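Local coordinates for hypothetical protein (Neisseria meningitidis Z2491, PDB 2F46) that is a putative phosphatase, probably hydrolysing phosphate esters in the manner of nonclassical, eukaryotic-like phosphatases, at residues 120-123 with 124-128. Residues are numbered along the deposited sequence; the frame is centred on the assembly and turned at random.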
# COMPACT_ATOMS: atom_id res chain seq x y z
N GLY A 120 0.94 -3.58 8.49
CA GLY A 120 1.57 -3.72 9.81
C GLY A 120 0.61 -4.03 10.93
O GLY A 120 0.94 -4.79 11.83
N PHE A 121 -0.58 -3.46 10.95
CA PHE A 121 -1.60 -3.80 11.96
C PHE A 121 -1.97 -5.29 11.91
O PHE A 121 -2.25 -5.92 12.97
CB PHE A 121 -2.86 -2.96 11.77
CG PHE A 121 -2.74 -1.56 12.26
CD1 PHE A 121 -2.27 -1.28 13.50
CD2 PHE A 121 -3.13 -0.49 11.44
CE1 PHE A 121 -2.19 0.04 13.92
CE2 PHE A 121 -3.06 0.80 11.87
CZ PHE A 121 -2.58 1.08 13.06
N ARG A 122 -1.98 -5.83 10.71
CA ARG A 122 -2.30 -7.26 10.52
C ARG A 122 -1.17 -8.13 11.05
O ARG A 122 -1.45 -9.14 11.75
CB ARG A 122 -2.60 -7.53 9.05
CG ARG A 122 -2.90 -8.96 8.70
CD ARG A 122 -4.09 -9.50 9.44
NE ARG A 122 -3.91 -10.93 9.63
CZ ARG A 122 -4.62 -11.68 10.46
NH1 ARG A 122 -5.61 -11.16 11.17
NH2 ARG A 122 -4.34 -12.97 10.55
N ARG A 123 0.08 -7.76 10.76
CA ARG A 123 1.28 -8.46 11.27
C ARG A 123 1.28 -8.42 12.79
O ARG A 123 1.66 -9.42 13.44
CB ARG A 123 2.57 -7.83 10.74
CG ARG A 123 2.73 -7.76 9.24
CD ARG A 123 2.97 -9.09 8.54
NE ARG A 123 1.80 -9.94 8.40
CZ ARG A 123 0.78 -9.73 7.57
NH1 ARG A 123 0.72 -8.66 6.78
NH2 ARG A 123 -0.23 -10.60 7.53
N ALA A 124 0.90 -7.29 13.39
CA ALA A 124 0.84 -7.17 14.84
C ALA A 124 -0.14 -8.19 15.42
O ALA A 124 0.19 -8.90 16.38
CB ALA A 124 0.49 -5.76 15.29
N ALA A 125 -1.33 -8.26 14.84
CA ALA A 125 -2.32 -9.28 15.24
C ALA A 125 -1.79 -10.70 15.12
O ALA A 125 -2.07 -11.53 15.98
CB ALA A 125 -3.59 -9.14 14.42
N GLU A 126 -1.01 -10.99 14.09
CA GLU A 126 -0.43 -12.32 13.92
C GLU A 126 0.76 -12.58 14.82
O GLU A 126 1.32 -13.68 14.78
CB GLU A 126 0.03 -12.50 12.48
CG GLU A 126 -1.07 -12.46 11.48
CD GLU A 126 -0.56 -12.56 10.07
OE1 GLU A 126 0.68 -12.47 9.82
OE2 GLU A 126 -1.43 -12.71 9.19
N GLY A 127 1.19 -11.57 15.58
CA GLY A 127 2.25 -11.75 16.57
C GLY A 127 3.62 -11.29 16.16
O GLY A 127 4.59 -11.55 16.86
N MSE A 128 3.73 -10.58 15.03
CA MSE A 128 5.01 -10.02 14.68
C MSE A 128 5.40 -8.93 15.70
O MSE A 128 4.58 -8.05 16.02
CB MSE A 128 4.98 -9.39 13.29
CG MSE A 128 6.33 -9.05 12.78
SE MSE A 128 6.40 -8.35 10.99
CE MSE A 128 6.45 -10.13 10.01
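Glu126 is held between Arg122 and Arg123 at the C-terminal end of helix 113-125. Arg122 grips a single oxygen side-on: its NE lies 3.1 Å and its NH2 3.2 Å from Glu126 OE2. The two flat groups stand 86° apart. NH2 uses the anti lone pair of OE2, whereas NE comes from above the carboxylate plane. Arg123 lies alongside Glu126 and points the same way. Its chain bends at chi2 (-72°) and chi3 (76°), which folds the guanidinium back to the carboxylate. Arg123 NE donates to Glu126 OE1 at 3.1 Å, with OE1 in the guanidinium plane, and Arg123 NH2 makes weak bonds to both oxygens. Arg122 NH1 has a second salt bridge to Glu92, and Arg123 makes a cation-pi contact with Trp119.

This charged network faces solvent, with Ala125 and Glu126 exposed. Packing is tighter around buried Ala124 and where Met128, a selenomethionine, sets its CB 3.8 Å and its SE 3.9 Å from Arg123 CB. Arg123, Ala124 and Met128 touch Ile133 of helix 130-139. Gly127, with positive phi, turns the chain; Met128 N bonds back to Arg123 O at 2.9 Å. Gly127 N bonds to Ala124 O, completing the Schellman motif that ends the helix.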